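Local coordinates for dual specificity protein phosphatase 18 (Homo sapiens, PDB 2ESB), which removes phosphate from phosphotyrosine and, less readily, phosphothreonine in MAP kinase peptides, as a dual-specificity member of the protein-tyrosine phosphatase family, at residues V33-K38 with V56-Y61; I50-E55 with T100-A105; Q65-P70 with D84-H89; V71-N76 with R142-F147. One frame throughout, in Å; residues are numbered along the deposited sequence.

Interaction 1: V33-K38 with V56-Y61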
loop_
_atom_site.group_PDB
_atom_site.type_symbol
_atom_site.label_atom_id
_atom_site.label_comp_id
_atom_site.label_asym_id
_atom_site.label_seq_id
_atom_site.Cartn_x
_atom_site.Cartn_y
_atom_site.Cartn_z
ATOM N N VAL A 33 12.796 -2.842 7.508
ATOM C CA VAL A 33 13.521 -3.821 8.300
ATOM C C VAL A 33 12.938 -5.224 8.129
ATOM O O VAL A 33 13.649 -6.189 7.827
ATOM C CB VAL A 33 13.470 -3.475 9.796
ATOM C CG1 VAL A 33 14.274 -4.498 10.584
ATOM C CG2 VAL A 33 14.001 -2.069 10.025
ATOM N N ALA A 34 11.633 -5.322 8.330
ATOM C CA ALA A 34 10.935 -6.590 8.235
ATOM C C ALA A 34 11.051 -7.196 6.851
ATOM O O ALA A 34 11.141 -8.414 6.708
ATOM C CB ALA A 34 9.470 -6.391 8.601
ATOM N N ALA A 35 11.064 -6.332 5.842
ATOM C CA ALA A 35 11.132 -6.753 4.451
ATOM C C ALA A 35 12.391 -7.540 4.088
ATOM O O ALA A 35 12.421 -8.218 3.069
ATOM C CB ALA A 35 10.999 -5.533 3.544
ATOM N N ASN A 36 13.434 -7.433 4.905
ATOM C CA ASN A 36 14.669 -8.170 4.647
ATOM C C ASN A 36 14.928 -9.211 5.740
ATOM O O ASN A 36 16.041 -9.724 5.875
ATOM C CB ASN A 36 15.857 -7.212 4.549
ATOM C CG ASN A 36 15.832 -6.380 3.280
ATOM O OD1 ASN A 36 16.245 -5.220 3.281
ATOM N ND2 ASN A 36 15.356 -6.969 2.191
ATOM N N ASN A 37 13.892 -9.508 6.517
ATOM C CA ASN A 37 13.967 -10.506 7.586
ATOM C C ASN A 37 13.567 -11.839 6.952
ATOM O O ASN A 37 12.378 -12.137 6.793
ATOM C CB ASN A 37 12.982 -10.158 8.696
ATOM C CG ASN A 37 13.063 -11.116 9.871
ATOM O OD1 ASN A 37 13.294 -12.312 9.705
ATOM N ND2 ASN A 37 12.851 -10.591 11.067
ATOM N N LYS A 38 14.560 -12.642 6.590
ATOM C CA LYS A 38 14.303 -13.919 5.934
ATOM C C LYS A 38 13.308 -14.822 6.672
ATOM O O LYS A 38 12.365 -15.336 6.070
ATOM C CB LYS A 38 15.625 -14.659 5.718
ATOM C CG LYS A 38 15.523 -15.902 4.849
ATOM C CD LYS A 38 16.901 -16.545 4.718
ATOM C CE LYS A 38 16.901 -17.774 3.821
ATOM N NZ LYS A 38 18.273 -18.343 3.761
ATOM N N VAL A 56 15.129 2.265 -0.382
ATOM C CA VAL A 56 15.319 1.012 0.344
ATOM C C VAL A 56 15.876 -0.098 -0.539
ATOM O O VAL A 56 15.373 -0.351 -1.638
ATOM C CB VAL A 56 13.986 0.532 0.979
ATOM C CG1 VAL A 56 14.218 -0.721 1.826
ATOM C CG2 VAL A 56 13.388 1.654 1.824
ATOM N N VAL A 57 16.923 -0.755 -0.057
ATOM C CA VAL A 57 17.535 -1.855 -0.792
ATOM C C VAL A 57 17.055 -3.194 -0.222
ATOM O O VAL A 57 17.038 -3.383 0.994
ATOM C CB VAL A 57 19.071 -1.805 -0.685
ATOM C CG1 VAL A 57 19.667 -3.130 -1.197
ATOM C CG2 VAL A 57 19.605 -0.601 -1.467
ATOM N N ASN A 58 16.654 -4.113 -1.096
ATOM C CA ASN A 58 16.217 -5.442 -0.659
ATOM C C ASN A 58 17.355 -6.460 -0.715
ATOM O O ASN A 58 18.185 -6.424 -1.630
ATOM C CB ASN A 58 15.119 -6.004 -1.579
ATOM C CG ASN A 58 13.768 -5.373 -1.351
ATOM O OD1 ASN A 58 13.218 -4.734 -2.238
ATOM N ND2 ASN A 58 13.221 -5.562 -0.151
ATOM N N THR A 59 17.365 -7.374 0.253
ATOM C CA THR A 59 18.306 -8.485 0.263
ATOM C C THR A 59 17.462 -9.476 -0.549
ATOM O O THR A 59 16.285 -9.660 -0.250
ATOM C CB THR A 59 18.510 -9.059 1.680
ATOM O OG1 THR A 59 19.002 -8.033 2.554
ATOM C CG2 THR A 59 19.517 -10.212 1.652
ATOM N N LEU A 60 18.036 -10.103 -1.567
ATOM C CA LEU A 60 17.254 -11.015 -2.399
ATOM C C LEU A 60 17.375 -12.465 -1.962
ATOM O O LEU A 60 18.342 -13.145 -2.311
ATOM C CB LEU A 60 17.691 -10.882 -3.864
ATOM C CG LEU A 60 17.801 -9.451 -4.404
ATOM C CD1 LEU A 60 18.188 -9.500 -5.888
ATOM C CD2 LEU A 60 16.475 -8.720 -4.220
ATOM N N TYR A 61 16.393 -12.946 -1.207
ATOM C CA TYR A 61 16.429 -14.324 -0.745
ATOM C C TYR A 61 15.897 -15.288 -1.791
ATOM O O TYR A 61 15.143 -14.910 -2.691
ATOM C CB TYR A 61 15.647 -14.467 0.560
ATOM C CG TYR A 61 16.227 -13.631 1.686
ATOM C CD1 TYR A 61 15.485 -12.608 2.279
ATOM C CD2 TYR A 61 17.520 -13.865 2.154
ATOM C CE1 TYR A 61 16.015 -11.837 3.312
ATOM C CE2 TYR A 61 18.057 -13.110 3.181
ATOM C CZ TYR A 61 17.306 -12.099 3.760
ATOM O OH TYR A 61 17.839 -11.378 4.805
HETATM O O HOH W 1 14.111 -9.776 1.454
#

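Interaction 2: I50-E55 with T100-A105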
loop_
_atom_site.group_PDB
_atom_site.type_symbol
_atom_site.label_atom_id
_atom_site.label_comp_id
_atom_site.label_asym_id
_atom_site.label_seq_id
_atom_site.Cartn_x
_atom_site.Cartn_y
_atom_site.Cartn_z
ATOM N N ILE A 50 7.140 -6.354 -2.934
ATOM C CA ILE A 50 7.038 -5.138 -3.730
ATOM C C ILE A 50 7.540 -3.969 -2.891
ATOM O O ILE A 50 6.901 -3.550 -1.931
ATOM C CB ILE A 50 5.586 -4.867 -4.169
ATOM C CG1 ILE A 50 5.053 -6.066 -4.968
ATOM C CG2 ILE A 50 5.547 -3.613 -5.031
ATOM C CD1 ILE A 50 3.628 -5.886 -5.531
ATOM N N ASN A 51 8.704 -3.463 -3.269
ATOM C CA ASN A 51 9.378 -2.377 -2.580
ATOM C C ASN A 51 8.932 -1.060 -3.198
ATOM O O ASN A 51 9.330 -0.707 -4.310
ATOM C CB ASN A 51 10.895 -2.610 -2.717
ATOM C CG ASN A 51 11.747 -1.496 -2.124
ATOM O OD1 ASN A 51 11.269 -0.415 -1.781
ATOM N ND2 ASN A 51 13.041 -1.760 -2.032
ATOM N N VAL A 52 8.088 -0.332 -2.472
ATOM C CA VAL A 52 7.585 0.938 -2.963
ATOM C C VAL A 52 8.447 2.087 -2.437
ATOM O O VAL A 52 8.026 2.866 -1.584
ATOM C CB VAL A 52 6.101 1.150 -2.541
ATOM C CG1 VAL A 52 5.480 2.242 -3.385
ATOM C CG2 VAL A 52 5.317 -0.150 -2.701
ATOM N N SER A 53 9.669 2.179 -2.939
ATOM C CA SER A 53 10.575 3.245 -2.507
ATOM C C SER A 53 11.717 3.389 -3.494
ATOM O O SER A 53 11.997 2.491 -4.284
ATOM C CB SER A 53 11.192 2.919 -1.150
ATOM O OG SER A 53 12.281 2.024 -1.333
ATOM N N VAL A 54 12.391 4.525 -3.422
ATOM C CA VAL A 54 13.529 4.775 -4.273
ATOM C C VAL A 54 14.772 4.333 -3.514
ATOM O O VAL A 54 15.684 3.734 -4.076
ATOM C CB VAL A 54 13.687 6.290 -4.562
ATOM C CG1 VAL A 54 14.940 6.540 -5.378
ATOM C CG2 VAL A 54 12.470 6.805 -5.306
ATOM N N GLU A 55 14.759 4.599 -2.214
ATOM C CA GLU A 55 15.915 4.381 -1.356
ATOM C C GLU A 55 16.160 3.068 -0.614
ATOM O O GLU A 55 17.296 2.791 -0.241
ATOM C CB GLU A 55 15.975 5.535 -0.344
ATOM C CG GLU A 55 15.048 5.384 0.873
ATOM C CD GLU A 55 13.599 5.791 0.608
ATOM O OE1 GLU A 55 13.207 5.967 -0.566
ATOM O OE2 GLU A 55 12.847 5.936 1.593
ATOM N N THR A 100 1.791 -11.636 -1.121
ATOM C CA THR A 100 2.579 -10.450 -1.396
ATOM C C THR A 100 2.833 -9.560 -0.188
ATOM O O THR A 100 1.935 -9.334 0.625
ATOM C CB THR A 100 1.869 -9.586 -2.471
ATOM O OG1 THR A 100 1.640 -10.374 -3.652
ATOM C CG2 THR A 100 2.699 -8.369 -2.831
ATOM N N LEU A 101 4.070 -9.068 -0.080
ATOM C CA LEU A 101 4.438 -8.111 0.953
ATOM C C LEU A 101 4.704 -6.795 0.241
ATOM O O LEU A 101 5.565 -6.712 -0.654
ATOM C CB LEU A 101 5.721 -8.499 1.718
ATOM C CG LEU A 101 6.311 -7.362 2.587
ATOM C CD1 LEU A 101 5.348 -6.997 3.740
ATOM C CD2 LEU A 101 7.668 -7.781 3.161
ATOM N N LEU A 102 3.938 -5.778 0.606
ATOM C CA LEU A 102 4.139 -4.438 0.081
ATOM C C LEU A 102 4.897 -3.737 1.202
ATOM O O LEU A 102 4.456 -3.794 2.340
ATOM C CB LEU A 102 2.810 -3.698 -0.079
ATOM C CG LEU A 102 2.025 -3.760 -1.377
ATOM C CD1 LEU A 102 0.671 -3.073 -1.161
ATOM C CD2 LEU A 102 2.837 -3.078 -2.491
ATOM N N HIS A 103 6.016 -3.081 0.898
ATOM C CA HIS A 103 6.743 -2.342 1.927
ATOM C C HIS A 103 7.391 -1.095 1.337
ATOM O O HIS A 103 7.541 -0.959 0.122
ATOM C CB HIS A 103 7.833 -3.209 2.574
ATOM C CG HIS A 103 9.092 -3.316 1.764
ATOM N ND1 HIS A 103 10.124 -2.406 1.866
ATOM C CD2 HIS A 103 9.493 -4.237 0.851
ATOM C CE1 HIS A 103 11.107 -2.766 1.059
ATOM N NE2 HIS A 103 10.751 -3.873 0.432
ATOM N N CYS A 104 7.739 -0.165 2.209
ATOM C CA CYS A 104 8.437 1.036 1.792
ATOM C C CYS A 104 9.489 1.216 2.891
ATOM O O CYS A 104 10.038 0.211 3.367
ATOM C CB CYS A 104 7.471 2.231 1.642
ATOM S SG CYS A 104 6.296 2.544 2.985
ATOM N N ALA A 105 9.806 2.437 3.299
ATOM C CA ALA A 105 10.814 2.579 4.348
ATOM C C ALA A 105 10.199 2.350 5.726
ATOM O O ALA A 105 10.715 1.562 6.521
ATOM C CB ALA A 105 11.480 3.965 4.275
#

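Interaction 3: Q65-P70 with D84-H89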
loop_
_atom_site.group_PDB
_atom_site.type_symbol
_atom_site.label_atom_id
_atom_site.label_comp_id
_atom_site.label_asym_id
_atom_site.label_seq_id
_atom_site.Cartn_x
_atom_site.Cartn_y
_atom_site.Cartn_z
ATOM N N GLN A 65 10.207 -13.559 -5.083
ATOM C CA GLN A 65 10.301 -12.649 -6.223
ATOM C C GLN A 65 10.263 -11.215 -5.714
ATOM O O GLN A 65 9.493 -10.906 -4.809
ATOM C CB GLN A 65 9.130 -12.888 -7.187
ATOM C CG GLN A 65 9.276 -12.148 -8.507
ATOM C CD GLN A 65 8.005 -12.206 -9.351
ATOM O OE1 GLN A 65 7.321 -13.231 -9.392
ATOM N NE2 GLN A 65 7.691 -11.103 -10.031
ATOM N N TYR A 66 11.095 -10.343 -6.288
ATOM C CA TYR A 66 11.161 -8.943 -5.865
ATOM C C TYR A 66 10.988 -7.963 -7.021
ATOM O O TYR A 66 11.297 -8.278 -8.168
ATOM C CB TYR A 66 12.526 -8.631 -5.216
ATOM C CG TYR A 66 12.848 -9.408 -3.957
ATOM C CD1 TYR A 66 13.297 -10.726 -4.021
ATOM C CD2 TYR A 66 12.699 -8.823 -2.703
ATOM C CE1 TYR A 66 13.596 -11.446 -2.865
ATOM C CE2 TYR A 66 12.994 -9.539 -1.526
ATOM C CZ TYR A 66 13.442 -10.848 -1.618
ATOM O OH TYR A 66 13.746 -11.557 -0.474
ATOM N N MET A 67 10.495 -6.772 -6.706
ATOM C CA MET A 67 10.363 -5.717 -7.700
ATOM C C MET A 67 10.364 -4.396 -6.946
ATOM O O MET A 67 10.172 -4.359 -5.727
ATOM C CB MET A 67 9.078 -5.854 -8.523
ATOM C CG MET A 67 7.819 -5.418 -7.808
ATOM S SD MET A 67 6.418 -5.506 -8.942
ATOM C CE MET A 67 6.650 -3.921 -9.784
ATOM N N GLN A 68 10.577 -3.305 -7.664
ATOM C CA GLN A 68 10.618 -2.009 -7.017
ATOM C C GLN A 68 9.866 -0.958 -7.804
ATOM O O GLN A 68 9.942 -0.911 -9.038
ATOM C CB GLN A 68 12.075 -1.582 -6.835
ATOM C CG GLN A 68 12.279 -0.329 -5.998
ATOM C CD GLN A 68 13.666 -0.283 -5.389
ATOM O OE1 GLN A 68 14.456 -1.220 -5.543
ATOM N NE2 GLN A 68 13.968 0.797 -4.683
ATOM N N VAL A 69 9.117 -0.139 -7.068
ATOM C CA VAL A 69 8.339 0.975 -7.614
ATOM C C VAL A 69 9.078 2.149 -6.988
ATOM O O VAL A 69 8.814 2.520 -5.841
ATOM C CB VAL A 69 6.890 0.933 -7.108
ATOM C CG1 VAL A 69 6.083 2.099 -7.701
ATOM C CG2 VAL A 69 6.275 -0.394 -7.485
ATOM N N PRO A 70 10.019 2.747 -7.738
ATOM C CA PRO A 70 10.842 3.869 -7.283
ATOM C C PRO A 70 10.181 5.230 -7.112
ATOM O O PRO A 70 10.306 6.091 -7.980
ATOM C CB PRO A 70 11.962 3.897 -8.323
ATOM C CG PRO A 70 11.205 3.600 -9.582
ATOM C CD PRO A 70 10.294 2.449 -9.162
ATOM N N ASP A 84 -3.212 0.720 -10.736
ATOM C CA ASP A 84 -3.781 -0.415 -11.466
ATOM C C ASP A 84 -2.811 -1.551 -11.728
ATOM O O ASP A 84 -3.134 -2.717 -11.501
ATOM C CB ASP A 84 -4.364 0.047 -12.802
ATOM C CG ASP A 84 -5.777 0.541 -12.668
ATOM O OD1 ASP A 84 -6.077 1.639 -13.177
ATOM O OD2 ASP A 84 -6.588 -0.180 -12.051
ATOM N N PRO A 85 -1.613 -1.233 -12.231
ATOM C CA PRO A 85 -0.664 -2.310 -12.494
ATOM C C PRO A 85 -0.228 -3.093 -11.256
ATOM O O PRO A 85 -0.097 -4.314 -11.318
ATOM C CB PRO A 85 0.482 -1.596 -13.208
ATOM C CG PRO A 85 0.364 -0.175 -12.738
ATOM C CD PRO A 85 -1.108 0.054 -12.739
ATOM N N ILE A 86 -0.017 -2.414 -10.132
ATOM C CA ILE A 86 0.380 -3.129 -8.930
ATOM C C ILE A 86 -0.808 -3.878 -8.316
ATOM O O ILE A 86 -0.638 -4.974 -7.786
ATOM C CB ILE A 86 0.995 -2.191 -7.884
ATOM C CG1 ILE A 86 2.326 -1.642 -8.410
ATOM C CG2 ILE A 86 1.209 -2.948 -6.571
ATOM C CD1 ILE A 86 3.367 -2.709 -8.694
ATOM N N ALA A 87 -2.007 -3.295 -8.383
ATOM C CA ALA A 87 -3.195 -3.973 -7.853
ATOM C C ALA A 87 -3.395 -5.302 -8.599
ATOM O O ALA A 87 -3.673 -6.350 -7.997
ATOM C CB ALA A 87 -4.431 -3.093 -8.026
ATOM N N ASP A 88 -3.253 -5.260 -9.918
ATOM C CA ASP A 88 -3.418 -6.474 -10.717
ATOM C C ASP A 88 -2.310 -7.486 -10.394
ATOM O O ASP A 88 -2.531 -8.700 -10.422
ATOM C CB ASP A 88 -3.387 -6.141 -12.209
ATOM C CG ASP A 88 -4.542 -5.239 -12.642
ATOM O OD1 ASP A 88 -5.560 -5.137 -11.925
ATOM O OD2 ASP A 88 -4.430 -4.636 -13.723
ATOM N N HIS A 89 -1.123 -6.985 -10.066
ATOM C CA HIS A 89 0.001 -7.862 -9.744
ATOM C C HIS A 89 -0.307 -8.601 -8.438
ATOM O O HIS A 89 -0.125 -9.807 -8.341
ATOM C CB HIS A 89 1.286 -7.032 -9.606
ATOM C CG HIS A 89 2.550 -7.841 -9.600
ATOM N ND1 HIS A 89 2.815 -8.819 -8.664
ATOM C CD2 HIS A 89 3.656 -7.762 -10.379
ATOM C CE1 HIS A 89 4.032 -9.300 -8.861
ATOM N NE2 HIS A 89 4.563 -8.674 -9.895
#

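Interaction 4: V71-N76 with R142-F147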
loop_
_atom_site.group_PDB
_atom_site.type_symbol
_atom_site.label_atom_id
_atom_site.label_comp_id
_atom_site.label_asym_id
_atom_site.label_seq_id
_atom_site.Cartn_x
_atom_site.Cartn_y
_atom_site.Cartn_z
ATOM N N VAL A 71 9.483 5.422 -5.996
ATOM C CA VAL A 71 8.856 6.711 -5.719
ATOM C C VAL A 71 9.296 7.210 -4.359
ATOM O O VAL A 71 9.531 6.425 -3.440
ATOM C CB VAL A 71 7.315 6.638 -5.732
ATOM C CG1 VAL A 71 6.821 6.229 -7.124
ATOM C CG2 VAL A 71 6.837 5.661 -4.688
ATOM N N ALA A 72 9.452 8.523 -4.254
ATOM C CA ALA A 72 9.830 9.148 -3.006
ATOM C C ALA A 72 8.512 9.400 -2.289
ATOM O O ALA A 72 7.451 9.417 -2.923
ATOM C CB ALA A 72 10.546 10.475 -3.278
ATOM N N ASP A 73 8.554 9.576 -0.973
ATOM C CA ASP A 73 7.320 9.854 -0.257
ATOM C C ASP A 73 7.066 11.357 -0.315
ATOM O O ASP A 73 7.273 12.080 0.658
ATOM C CB ASP A 73 7.392 9.392 1.195
ATOM C CG ASP A 73 6.119 9.728 1.962
ATOM O OD1 ASP A 73 5.023 9.654 1.356
ATOM O OD2 ASP A 73 6.208 10.057 3.162
ATOM N N SER A 74 6.630 11.809 -1.483
ATOM C CA SER A 74 6.348 13.210 -1.729
ATOM C C SER A 74 4.966 13.353 -2.332
ATOM O O SER A 74 4.537 12.519 -3.125
ATOM C CB SER A 74 7.385 13.789 -2.696
ATOM O OG SER A 74 6.894 14.957 -3.325
ATOM N N PRO A 75 4.249 14.426 -1.969
ATOM C CA PRO A 75 2.908 14.630 -2.518
ATOM C C PRO A 75 2.927 14.769 -4.043
ATOM O O PRO A 75 1.905 14.589 -4.705
ATOM C CB PRO A 75 2.434 15.900 -1.808
ATOM C CG PRO A 75 3.719 16.638 -1.528
ATOM C CD PRO A 75 4.628 15.525 -1.063
ATOM N N ASN A 76 4.100 15.056 -4.596
ATOM C CA ASN A 76 4.246 15.219 -6.039
ATOM C C ASN A 76 4.516 13.911 -6.780
ATOM O O ASN A 76 4.311 13.826 -7.990
ATOM C CB ASN A 76 5.374 16.212 -6.339
ATOM C CG ASN A 76 5.168 17.544 -5.651
ATOM O OD1 ASN A 76 4.135 18.199 -5.830
ATOM N ND2 ASN A 76 6.151 17.953 -4.857
ATOM N N ARG A 142 -0.364 6.209 7.210
ATOM C CA ARG A 142 -0.737 7.597 6.997
ATOM C C ARG A 142 -0.198 8.116 5.667
ATOM O O ARG A 142 0.864 8.720 5.612
ATOM C CB ARG A 142 -0.228 8.474 8.148
ATOM C CG ARG A 142 -0.484 9.969 7.931
ATOM C CD ARG A 142 -0.455 10.778 9.218
ATOM N NE ARG A 142 -1.675 10.587 9.995
ATOM C CZ ARG A 142 -2.507 11.563 10.350
ATOM N NH1 ARG A 142 -2.261 12.820 10.000
ATOM N NH2 ARG A 142 -3.596 11.278 11.052
ATOM N N PRO A 143 -0.930 7.878 4.571
ATOM C CA PRO A 143 -0.472 8.353 3.262
ATOM C C PRO A 143 -0.317 9.884 3.292
ATOM O O PRO A 143 -1.089 10.569 3.971
ATOM C CB PRO A 143 -1.607 7.934 2.333
ATOM C CG PRO A 143 -2.167 6.695 2.998
ATOM C CD PRO A 143 -2.185 7.114 4.454
ATOM N N ASN A 144 0.662 10.424 2.569
ATOM C CA ASN A 144 0.816 11.877 2.552
ATOM C C ASN A 144 -0.375 12.441 1.792
ATOM O O ASN A 144 -1.051 11.707 1.062
ATOM C CB ASN A 144 2.161 12.307 1.923
ATOM C CG ASN A 144 2.240 12.061 0.417
ATOM O OD1 ASN A 144 1.409 12.546 -0.357
ATOM N ND2 ASN A 144 3.267 11.323 -0.005
ATOM N N SER A 145 -0.657 13.732 1.974
ATOM C CA SER A 145 -1.802 14.360 1.324
ATOM C C SER A 145 -1.883 14.240 -0.197
ATOM O O SER A 145 -2.982 14.190 -0.763
ATOM C CB SER A 145 -1.900 15.838 1.743
ATOM O OG SER A 145 -2.310 15.927 3.101
ATOM N N GLY A 146 -0.743 14.210 -0.869
ATOM C CA GLY A 146 -0.771 14.072 -2.317
ATOM C C GLY A 146 -1.289 12.689 -2.706
ATOM O O GLY A 146 -2.025 12.531 -3.682
ATOM N N PHE A 147 -0.899 11.673 -1.946
ATOM C CA PHE A 147 -1.362 10.321 -2.235
ATOM C C PHE A 147 -2.874 10.244 -1.977
ATOM O O PHE A 147 -3.594 9.531 -2.668
ATOM C CB PHE A 147 -0.605 9.301 -1.367
ATOM C CG PHE A 147 0.867 9.170 -1.713
ATOM C CD1 PHE A 147 1.735 8.482 -0.865
ATOM C CD2 PHE A 147 1.376 9.719 -2.891
ATOM C CE1 PHE A 147 3.095 8.341 -1.181
ATOM C CE2 PHE A 147 2.728 9.587 -3.222
ATOM C CZ PHE A 147 3.591 8.898 -2.368
#

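Interaction 1: V33-K38 with V56-Y61
Two surface loops of the phosphatase domain meet here, and the first leads into helix 38-43, whose N-cap is N37, with OD1 capping M40 N. The Y61 ring carries the bonded part of the contact and lies against this helix start. Its CG lies anti to the carbonyl carbon (chi1 -62°), a setting that carries the phenol to the turn at N36. There Y61 OH donates to N36 O over 2.7 Å, from a position 32° above the carbonyl plane. K38 crosses one face of the same ring obliquely: K38 CB sits 3.7 Å from the Y61 ring centroid, almost on the ring normal, a CH-pi contact. Beyond CB the extended lysine chain runs on past Y61 CD2, and its amine leads away from the ring. An alanine in place of Y61 would remove both the hydroxyl donor and the ring face under K38, and would probably loosen the helix start from the 56-61 loop. Next to the tyrosine, one water ties the two backbones together, donating to A35 O and to T59 O, each 2.8 Å from the water oxygen.

Interaction 2: I50-E55 with T100-A105
The parallel strand pair I50-N51 and L102-H103 runs straight into the phosphate-binding P-loop, which opens with H103 and C104, the residue predicted to form the phosphocysteine intermediate. Three backbone bonds make the ladder. I50 N gives an almost linear bond (177°) to L101 O at 2.8 Å, H103 N reaches I50 O at 3.0 Å, and V52 N closes on H103 O at 2.7 Å, each donor lying nearly along the C=O axis of its acceptor. The buried polar side chains are just as well supplied. S53 OG donates in plane to a lone pair of N51 OD1 at 2.7 Å and takes a bond from V56 N, while N51 ND2 serves V56 O and N58 OD1. H103 sends ND1 to a lone pair of C104 O, 3.0 Å away and in its ring plane, and its NE2 pairs with N58 ND2, so both ring nitrogens are used. N51 CA lies over one face of that imidazole, with N51 CB 3.4 Å from H103 NE2. A leucine at N51 would forfeit the amide's bonds to S53, V56 and N58 and would probably disturb the setting of H103. Where the strands part, E55 forms a salt bridge with R110. I50 and L102, side by side with I50 CB 3.7 Å from L102 CD2, face helix 83-95 through I86 and I90, while V52 meets L114 of helix 110-122; outward from this pair lie strands 65-68 and 27-30.

Interaction 3: Q65-P70 with D84-H89
Strand 65-68 and helix 84-89 run almost exactly antiparallel, 170° between their directions, with the two segment axes 12.4 Å apart at closest approach. Side chains alone bridge that gap, tip to tip and without a hydrogen bond. M67 holds the middle. Its CG sits in the crowded position between backbone N and carbonyl carbon (chi1 76°), and a bend at the sulfur (chi3 -82°) sets SD toward one helix residue and the methyl toward another. M67 CE thus comes 3.7 Å from I86 CD1, while M67 SD lies 3.8 Å from H89 NE2 and approaches that imidazole obliquely in a Met-aromatic contact. V69, just past the strand's end, reaches the same isoleucine methyl, with V69 CG2 3.9 Å from I86 CD1, so I86 meets two strand side chains with a single terminal carbon. At the other end, Q65 extends its chain until NE2 lies in the ring plane at the edge of H89, 4.0 Å from H89 NE2. The contact thus passes from apolar at V69 and I86 to polar at the more exposed Q65. It belongs to a beta-alpha-beta crossover: strand 65-68, outermost in the sheet, leads through helix 83-95 to strand 100-103 on the far side of strand 48-51. M48 of that intervening strand touches Q65, M67 and H89, and L114 of helix 110-122 packs on I86.

Interaction 4: V71-N76 with R142-F147
At the rim of the active site, the loop after strand 65-68 puts the nearest D73 side-chain atom about 3 Å from a bound HEPES molecule, probably from crystallisation, and about 7 Å from the side chain of C104. Across from it stands the start of helix 145-159. D73 is the centre of an inverse gamma turn; its CG is anti to the backbone N, which puts OD1 in front of N144. N144 ND2 donates to D73 OD1 at 2.8 Å with an angle of 155°, the oxygen close to the amide plane but the nitrogen above the carboxylate plane. The same OD1 bonds to S109 OG, so two partners hold the carboxylate, which probably limits its rotation. N144 is the N-cap of the helix: with CG in the crowded position (chi1 70°), its OD1 takes a bond from F147 N at 2.9 Å and a weak one from G146 N. One amide therefore serves the helix end with its oxygen and the loop with its nitrogen. In related dual-specificity phosphatases an aspartate of this loop is the general acid, consistent with where D73 lies. N144 ND2 also lies 3.1 Å above the plane of the F147 ring, over its centre, while F147 CE2 comes 3.4 Å from S74 O. P75 packs against the first helical turn, its CA 3.7 Å from G146 CA; a beta carbon on that glycine would clash with P75 O. Just before the proline, S74 OG accepts from N76 N at 3.1 Å, an ST turn.

Interaction 2 is the buried centre of the set, a backbone-bonded strand pair, whereas interaction 1 is a surface contact between loops; interactions 3 and 4 are partly buried. Interactions 2 and 3 share the sheet: strands 48-51 and 65-68 are neighbours, and N51 O receives V69 N. Yet one is built from peptide hydrogen bonds and the other purely from side-chain tips between the strand and helix 83-95. Interaction 1 touches interaction 2 where A35 packs on H103, and interaction 3 where Y66 OH bonds to Y61 N. Interaction 4 continues directly from the end of segment 65-70 and touches interaction 2 where V71 packs on V52 and V54; its chemistry is polar, one asparagine capping a helix and bonding a loop carboxylate near the active site.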